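Local coordinates for protein TqaA (Penicillium aethiopicum, PDB 5EJD) that probably serves as a thiolation (peptidyl carrier) domain of a nonribosomal peptide synthetase, carrying intermediates on a covalently bound 4'-phosphopantetheine arm, at residues Leu12-Ile15 with Trp16-Leu20; Asp21-Ile24 with Gly25-Ser28; Ala29-Phe33 with Phe34-Gly38; Gly37-Ser40 with Ile41-Met44. All blocks are in the same frame, centred on the assembly; numbering follows the deposited sequence.

All four contacts are local and follow one another along the first half of a small four-helix carrier domain. Contact 1 lies within helix 7-20 and is partly buried. Contact 2 is a surface turn that leaves that helix, tied by backbone bonds, a threonine hydroxyl and isoleucine methyl groups. Contact 3 is partly buried and mixes a salt bridge, an asparagine bound to backbone N-H groups and a pair of phenylalanine rings. Contact 4 is buried and starts helix 40-52 at the serine that carries the prosthetic group. Contacts 3 and 4 share Gly37 and Gly38, and Thr26 of contact 2 is hydrogen-bonded to Arg36 of contact 3.

Contact 1 (Leu12-Ile15 with Trp16-Leu20); sequences LANI and WATVL
Asn14 O is gripped twice by Thr18, one turn further along the helix. The backbone N of Thr18 lies 3.1 Å from Asn14 O, and its hydroxyl OG1 lies 3.0 Å from the same oxygen. The two donors come from opposite faces of the carbonyl plane. Thr18 OG1 is anti to its own carbonyl carbon (chi1 -53°). This turns the hydroxyl back along the helix, to the exposed side, where it shares the acceptor with the amide.

The same i to i+4 pattern runs through the rest of the segment. Trp16 N donates to Leu12 O at 2.9 Å, Ala17 N to Ala13 O, and Val19 N to Ile15 O. These residues belong to helix 7-20, the first helix of the carrier-domain four-helix bundle. Its inner face is apolar.

On that face Leu12 meets the indole of Trp16. Leu12 CG is 3.8 Å from Trp16 NE1, and Leu12 CD1 also reaches that nitrogen. The contact is therefore with the pyrrole side of the indole. Trp16 CD1 also approaches the backbone, 3.2 Å from Leu12 O, in an oblique position. Val19 sits with CB 3.4 Å from Ile15 O, alongside the helix backbone.

Beyond the segment, Leu12 rests on Leu68, Leu71 and Ala72 of helix 68-74. Ile15 touches Ala46, and Val19 touches Asp42, Lys45 and Leu49, all on helix 40-52. The indole of Trp16 packs edge-to-face with the ring of Phe33.

Contact 2 (Asp21-Ile24 with Gly25-Ser28); sequences DIPI and GTIS
Ile22 and Ile27 meet through their methyl ends. Ile22 CD1 lies 3.4 Å from Ile27 CD1 and equally near Ile27 CG1, and the two side chains cross at about a right angle. The torsions differ. In Ile22, CG1 stands between the backbone N and the carbonyl carbon (chi1 48°), and chi2 of 105° is far from a staggered value. In Ile27, CG1 is anti to the carbonyl carbon and the chain is extended to CD1, which places that methyl beside Ile22. Ile24 arrives from another direction, with its CD1 4.3 Å from Ile27 CD1.

The backbone forms a short 3-10 turn here, in the long loop between helix 7-20 and helix 40-52. Its i to i+3 bonds are Thr26 N to Pro23 O and Ile27 N to Ile24 O, the latter 3.1 Å long.

Thr26 folds its hydroxyl back over the turn. OG1 lies between its own N and carbonyl carbon (chi1 69°) and donates to Pro23 O at 2.8 Å, in the carbonyl plane. Thr26 N donates to the same oxygen at 3.0 Å, from well above that plane. Pro23 O thus has two donors from one residue. The Thr26 methyl CG2 meets Pro23 CG at 3.7 Å, the two side chains lying at an oblique angle.

The turn is mostly exposed, but Ile27 is buried. Ile27 leans on Ala13, Trp16 and Ala17 of helix 7-20, and Ile24 also touches Ala13. Thr26 OG1 has a further hydrogen bond with Arg36 NH1.

Contact 3 (Ala29-Phe33 with Phe34-Gly38); sequences ASDNF and FFRGG
One salt bridge spans the two segments: Asp31 OD2 is 2.8 Å from Arg36 NH2. The carboxylate oxygen sits at the edge of the guanidinium, near its plane, but the two planes are turned 72° apart and the hydrogen bond is weak. The arginine chain bends at chi2 and chi3, which curls the guanidinium back toward the aspartate. OD2 also accepts from Ser28 N.

Among the other polar contacts, Asn32 OD1 takes Phe34 N in a weak bond, the i to i+2 pattern of an Asx turn. The same OD1 also takes Phe35 N at 3.0 Å, from above its amide plane. Asn32 O accepts Arg36 N almost head-on, at 3.0 Å. Phe33 O accepts Gly38 N, and a type I beta turn runs from Phe34 to Gly37.

The apolar part is aromatic. The edge of Phe33 faces the ring of Phe34, with centroids 5.5 Å apart and planes at 86°. Phe33 CD1 lies over the centre of the Phe34 ring. Phe33 CE1 also packs on Gly38 CA at 3.7 Å.

The loop leads through Gly37 and Gly38 into the Gly-Gly-His-Ser sequence of the phosphopantetheine attachment site. It runs between helix 7-20 and helix 40-52. Arg36 touches Leu20 on the first and Phe33 reaches Asp42 and Ala43 on the second, while Phe34 meets Phe63 of helix 59-64.

Contact 4 (Gly37-Ser40 with Ile41-Met44); sequences GGHS and IDAM. With PNS (4'-phosphopantetheine), chain R.
The imidazole of His39 lies against Asp42 and Ile41. The CB of His39 lies 3.4 Å from O23 of the phosphopantetheine phosphate. With CG between the backbone N and the carbonyl carbon (chi1 55°), the ring turns back over the first turn of the helix. There CG is 3.5 Å from Asp42 OD2. ND1 accepts a weak bond from Ile41 N at 3.3 Å, which comes in near the plane of the ring. CE1 touches Ile41 CB. CD2 and NE2 both pass near Asp42 OD2. That oxygen lies over one face of the imidazole, toward its rim, with ring and carboxylate planes only 14° apart.

His39 is the N-cap of helix 40-52, and together with Asp42 it forms a capping box. Asp42 OD2 accepts His39 N at 3.0 Å, using its anti lone pair, while ND1 takes the amide of Ile41 instead. His39 O accepts Ala43 N at 2.9 Å, and Ser40 O accepts Met44 N.

Ser40 follows directly and is the attachment site of the carrier domain. Its OG is bonded covalently to P24 of 4'-phosphopantetheine, 1.6 Å away. Ser40 N, at the helix start, donates to phosphate O23 at 3.0 Å. The amide at the helix start may ease the negative charge of the phosphate. Ile41 extends CD1 to the arm, 3.6 Å from C38. Another protein chain also packs on this site and hydrogen-bonds to the prosthetic group. Ala43 and Met44 rest on Val59 of helix 59-64.

Contact 1 (Leu12-Ile15 with Trp16-Leu20)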
# COMPACT_ATOMS: atom_id res chain seq x y z
N LEU B 12 3.80 25.79 6.52
CA LEU B 12 4.11 24.47 7.05
C LEU B 12 3.25 24.06 8.25
O LEU B 12 2.83 22.92 8.36
CB LEU B 12 5.58 24.44 7.42
CG LEU B 12 6.17 23.09 7.62
CD1 LEU B 12 6.00 22.24 6.35
CD2 LEU B 12 7.64 23.28 7.98
N ALA B 13 2.94 25.02 9.10
CA ALA B 13 2.10 24.75 10.23
C ALA B 13 0.70 24.38 9.81
O ALA B 13 0.05 23.52 10.40
CB ALA B 13 2.05 25.97 11.14
N ASN B 14 0.19 25.08 8.81
CA ASN B 14 -1.08 24.74 8.26
C ASN B 14 -1.10 23.33 7.70
O ASN B 14 -2.09 22.61 7.79
CB ASN B 14 -1.46 25.77 7.24
CG ASN B 14 -2.87 25.60 6.74
OD1 ASN B 14 -3.80 25.38 7.52
ND2 ASN B 14 -3.05 25.69 5.43
N ILE B 15 -0.02 22.96 7.06
CA ILE B 15 0.09 21.62 6.51
C ILE B 15 0.08 20.58 7.65
O ILE B 15 -0.61 19.56 7.56
CB ILE B 15 1.37 21.49 5.68
CG1 ILE B 15 1.17 22.23 4.36
CG2 ILE B 15 1.72 20.04 5.41
CD1 ILE B 15 2.45 22.41 3.60
N TRP B 16 0.85 20.83 8.70
CA TRP B 16 0.87 19.89 9.82
C TRP B 16 -0.50 19.80 10.45
O TRP B 16 -0.93 18.73 10.87
CB TRP B 16 1.87 20.36 10.86
CG TRP B 16 3.28 20.14 10.50
CD1 TRP B 16 3.81 20.03 9.26
CD2 TRP B 16 4.38 20.07 11.41
NE1 TRP B 16 5.18 19.89 9.34
CE2 TRP B 16 5.55 19.90 10.65
CE3 TRP B 16 4.47 20.09 12.79
CZ2 TRP B 16 6.78 19.76 11.23
CZ3 TRP B 16 5.72 19.97 13.37
CH2 TRP B 16 6.85 19.81 12.60
N ALA B 17 -1.18 20.93 10.56
CA ALA B 17 -2.51 20.93 11.14
C ALA B 17 -3.47 20.03 10.37
O ALA B 17 -4.20 19.26 10.97
CB ALA B 17 -3.06 22.35 11.22
N THR B 18 -3.45 20.09 9.05
CA THR B 18 -4.35 19.28 8.25
C THR B 18 -3.96 17.80 8.34
O THR B 18 -4.80 16.94 8.51
CB THR B 18 -4.23 19.69 6.77
OG1 THR B 18 -4.41 21.10 6.62
CG2 THR B 18 -5.19 18.97 5.87
N VAL B 19 -2.67 17.53 8.28
CA VAL B 19 -2.21 16.16 8.15
C VAL B 19 -2.32 15.43 9.48
O VAL B 19 -2.56 14.25 9.52
CB VAL B 19 -0.76 16.17 7.60
CG1 VAL B 19 0.06 14.99 8.03
CG2 VAL B 19 -0.80 16.24 6.07
N LEU B 20 -2.00 16.11 10.56
CA LEU B 20 -2.08 15.53 11.89
C LEU B 20 -3.46 15.73 12.53
O LEU B 20 -3.72 15.16 13.56
CB LEU B 20 -0.98 16.12 12.80
CG LEU B 20 0.44 15.97 12.27
CD1 LEU B 20 1.39 16.76 13.14
CD2 LEU B 20 0.89 14.53 12.19

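Contact 2 (Asp21-Ile24 with Gly25-Ser28)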
# COMPACT_ATOMS: atom_id res chain seq x y z
N ASP B 21 -4.35 16.51 11.91
CA ASP B 21 -5.70 16.77 12.45
C ASP B 21 -5.63 17.37 13.85
O ASP B 21 -6.31 16.94 14.77
CB ASP B 21 -6.53 15.48 12.46
CG ASP B 21 -7.30 15.27 11.15
OD1 ASP B 21 -7.96 16.25 10.72
OD2 ASP B 21 -7.22 14.16 10.53
N ILE B 22 -4.75 18.33 14.00
CA ILE B 22 -4.58 19.07 15.22
C ILE B 22 -4.81 20.55 14.90
O ILE B 22 -4.66 20.96 13.76
CB ILE B 22 -3.25 18.81 15.93
CG1 ILE B 22 -2.05 18.89 15.01
CG2 ILE B 22 -3.25 17.41 16.53
CD1 ILE B 22 -1.22 20.12 15.16
N PRO B 23 -5.25 21.34 15.90
CA PRO B 23 -5.64 22.72 15.58
C PRO B 23 -4.42 23.62 15.42
O PRO B 23 -3.42 23.47 16.14
CB PRO B 23 -6.55 23.14 16.75
CG PRO B 23 -6.28 22.17 17.83
CD PRO B 23 -5.65 20.93 17.27
N ILE B 24 -4.52 24.49 14.43
CA ILE B 24 -3.41 25.34 13.99
C ILE B 24 -2.83 26.18 15.13
O ILE B 24 -1.60 26.31 15.26
CB ILE B 24 -3.83 26.24 12.80
CG1 ILE B 24 -2.68 27.14 12.36
CG2 ILE B 24 -5.04 27.11 13.12
CD1 ILE B 24 -1.45 26.42 11.86
N GLY B 25 -3.71 26.69 15.98
CA GLY B 25 -3.29 27.46 17.16
C GLY B 25 -2.33 26.77 18.12
O GLY B 25 -1.72 27.46 18.95
N THR B 26 -2.22 25.44 18.08
CA THR B 26 -1.40 24.70 19.02
C THR B 26 -0.03 24.42 18.52
O THR B 26 0.77 23.80 19.20
CB THR B 26 -2.00 23.34 19.36
OG1 THR B 26 -1.93 22.47 18.23
CG2 THR B 26 -3.44 23.50 19.82
N ILE B 27 0.27 24.92 17.32
CA ILE B 27 1.53 24.57 16.68
C ILE B 27 2.57 25.67 16.85
O ILE B 27 2.33 26.80 16.49
CB ILE B 27 1.32 24.27 15.18
CG1 ILE B 27 0.43 23.05 15.02
CG2 ILE B 27 2.65 23.99 14.51
CD1 ILE B 27 0.03 22.81 13.60
N SER B 28 3.71 25.33 17.46
CA SER B 28 4.76 26.28 17.63
C SER B 28 5.93 25.89 16.75
O SER B 28 6.04 24.75 16.30
CB SER B 28 5.19 26.40 19.11
OG SER B 28 6.24 25.50 19.42

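Contact 3 (Ala29-Phe33 with Phe34-Gly38)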
# COMPACT_ATOMS: atom_id res chain seq x y z
N ALA B 29 6.78 26.86 16.49
CA ALA B 29 7.92 26.68 15.62
C ALA B 29 8.91 25.65 16.12
O ALA B 29 9.68 25.13 15.32
CB ALA B 29 8.62 28.01 15.40
N SER B 30 8.88 25.34 17.40
CA SER B 30 9.80 24.34 17.99
C SER B 30 9.19 22.93 18.04
O SER B 30 9.81 22.02 18.56
CB SER B 30 10.13 24.77 19.42
OG SER B 30 8.93 24.89 20.16
N ASP B 31 7.95 22.79 17.58
CA ASP B 31 7.29 21.49 17.55
C ASP B 31 7.98 20.46 16.62
O ASP B 31 8.48 20.78 15.54
CB ASP B 31 5.84 21.61 17.11
CG ASP B 31 4.91 21.95 18.25
OD1 ASP B 31 5.20 21.59 19.40
OD2 ASP B 31 3.83 22.54 17.97
N ASN B 32 8.01 19.24 17.12
CA ASN B 32 8.58 18.11 16.44
C ASN B 32 7.46 17.26 15.80
O ASN B 32 6.55 16.79 16.49
CB ASN B 32 9.37 17.29 17.46
CG ASN B 32 9.99 16.07 16.86
OD1 ASN B 32 9.29 15.20 16.29
ND2 ASN B 32 11.30 16.00 16.90
N PHE B 33 7.58 17.03 14.51
CA PHE B 33 6.56 16.32 13.75
C PHE B 33 6.18 14.97 14.37
O PHE B 33 5.01 14.62 14.45
CB PHE B 33 7.06 16.10 12.32
CG PHE B 33 6.01 15.55 11.36
CD1 PHE B 33 6.06 14.23 10.97
CD2 PHE B 33 5.07 16.37 10.81
CE1 PHE B 33 5.14 13.71 10.09
CE2 PHE B 33 4.13 15.86 9.93
CZ PHE B 33 4.17 14.52 9.57
N PHE B 34 7.17 14.20 14.79
CA PHE B 34 6.93 12.86 15.32
C PHE B 34 6.39 12.91 16.75
O PHE B 34 5.47 12.16 17.09
CB PHE B 34 8.20 12.01 15.22
CG PHE B 34 8.67 11.86 13.79
CD1 PHE B 34 8.11 10.89 12.97
CD2 PHE B 34 9.60 12.70 13.25
CE1 PHE B 34 8.52 10.74 11.66
CE2 PHE B 34 10.02 12.55 11.92
CZ PHE B 34 9.48 11.57 11.12
N PHE B 35 6.88 13.84 17.57
CA PHE B 35 6.32 14.00 18.88
C PHE B 35 4.85 14.44 18.85
O PHE B 35 4.11 14.08 19.76
CB PHE B 35 7.16 14.95 19.70
CG PHE B 35 6.75 15.05 21.16
CD1 PHE B 35 7.12 14.05 22.07
CD2 PHE B 35 6.02 16.18 21.64
CE1 PHE B 35 6.77 14.16 23.41
CE2 PHE B 35 5.66 16.28 22.99
CZ PHE B 35 6.03 15.28 23.87
N ARG B 36 4.41 15.20 17.84
CA ARG B 36 3.01 15.54 17.73
C ARG B 36 2.17 14.40 17.11
O ARG B 36 0.97 14.59 16.90
CB ARG B 36 2.80 16.83 16.94
CG ARG B 36 3.41 18.11 17.53
CD ARG B 36 2.90 18.47 18.92
NE ARG B 36 1.45 18.67 18.98
CZ ARG B 36 0.85 19.84 18.81
NH1 ARG B 36 -0.48 19.90 18.84
NH2 ARG B 36 1.55 20.94 18.57
N GLY B 37 2.78 13.25 16.83
CA GLY B 37 2.04 12.04 16.40
C GLY B 37 2.22 11.60 14.95
O GLY B 37 1.59 10.67 14.51
N GLY B 38 3.09 12.26 14.20
CA GLY B 38 3.28 11.94 12.81
C GLY B 38 4.10 10.68 12.63
O GLY B 38 4.92 10.37 13.47

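Contact 4 (Gly37-Ser40 with Ile41-Met44)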
# COMPACT_ATOMS: atom_id res chain seq x y z
N GLY B 37 2.78 13.25 16.83
CA GLY B 37 2.04 12.04 16.40
C GLY B 37 2.22 11.60 14.95
O GLY B 37 1.59 10.67 14.51
N GLY B 38 3.09 12.26 14.20
CA GLY B 38 3.28 11.94 12.81
C GLY B 38 4.10 10.68 12.63
O GLY B 38 4.92 10.37 13.47
N HIS B 39 3.85 9.97 11.53
CA HIS B 39 4.72 8.90 11.09
C HIS B 39 5.02 9.03 9.57
O HIS B 39 4.76 10.06 8.97
CB HIS B 39 4.17 7.52 11.46
CG HIS B 39 2.79 7.28 10.97
ND1 HIS B 39 2.38 7.62 9.70
CD2 HIS B 39 1.72 6.74 11.59
CE1 HIS B 39 1.09 7.34 9.57
NE2 HIS B 39 0.68 6.78 10.70
N SER B 40 5.61 7.99 9.00
CA SER B 40 6.14 8.05 7.65
C SER B 40 5.04 8.41 6.65
O SER B 40 5.31 9.13 5.71
CB SER B 40 6.79 6.73 7.25
OG SER B 40 7.73 6.26 8.20
N ILE B 41 3.85 7.88 6.81
CA ILE B 41 2.77 8.13 5.88
C ILE B 41 2.22 9.54 5.99
O ILE B 41 1.96 10.17 4.96
CB ILE B 41 1.71 7.04 5.96
CG1 ILE B 41 2.35 5.84 5.28
CG2 ILE B 41 0.44 7.46 5.25
CD1 ILE B 41 1.46 4.70 4.96
N ASP B 42 2.15 10.06 7.20
CA ASP B 42 1.81 11.46 7.38
C ASP B 42 2.83 12.34 6.73
O ASP B 42 2.51 13.41 6.18
CB ASP B 42 1.72 11.79 8.89
CG ASP B 42 0.69 10.91 9.62
OD1 ASP B 42 -0.47 10.82 9.15
OD2 ASP B 42 1.04 10.29 10.65
N ALA B 43 4.08 11.93 6.82
CA ALA B 43 5.19 12.72 6.23
C ALA B 43 5.05 12.76 4.73
O ALA B 43 5.23 13.80 4.11
CB ALA B 43 6.53 12.13 6.63
N MET B 44 4.70 11.64 4.15
CA MET B 44 4.43 11.58 2.71
C MET B 44 3.31 12.56 2.33
O MET B 44 3.48 13.34 1.40
CB MET B 44 4.15 10.14 2.26
CG MET B 44 2.77 9.64 1.83
SD MET B 44 2.43 10.12 0.25
CE MET B 44 0.99 10.99 0.37
O23 PNS R . 6.49 5.41 10.14
P24 PNS R . 7.51 4.98 9.11
O26 PNS R . 8.88 4.75 9.61
O27 PNS R . 6.90 3.92 8.03
C28 PNS R . 7.59 3.12 7.09
C29 PNS R . 6.67 2.25 6.13
C30 PNS R . 6.37 1.28 7.23
C31 PNS R . 7.87 2.03 5.20
C32 PNS R . 5.55 3.26 5.71
O33 PNS R . 6.19 4.48 5.17
C34 PNS R . 4.88 2.62 4.51
O35 PNS R . 5.33 2.79 3.37
N36 PNS R . 3.93 1.76 4.33
C37 PNS R . 3.04 1.07 5.15
C38 PNS R . 1.65 1.09 4.55
C39 PNS R . 1.29 0.05 3.52
O40 PNS R . 1.72 0.17 2.41
N41 PNS R . 0.44 -0.90 3.91
C42 PNS R . -0.02 -1.98 3.07
C43 PNS R . -0.85 -1.50 1.92
S44 PNS R . -2.24 -2.61 1.64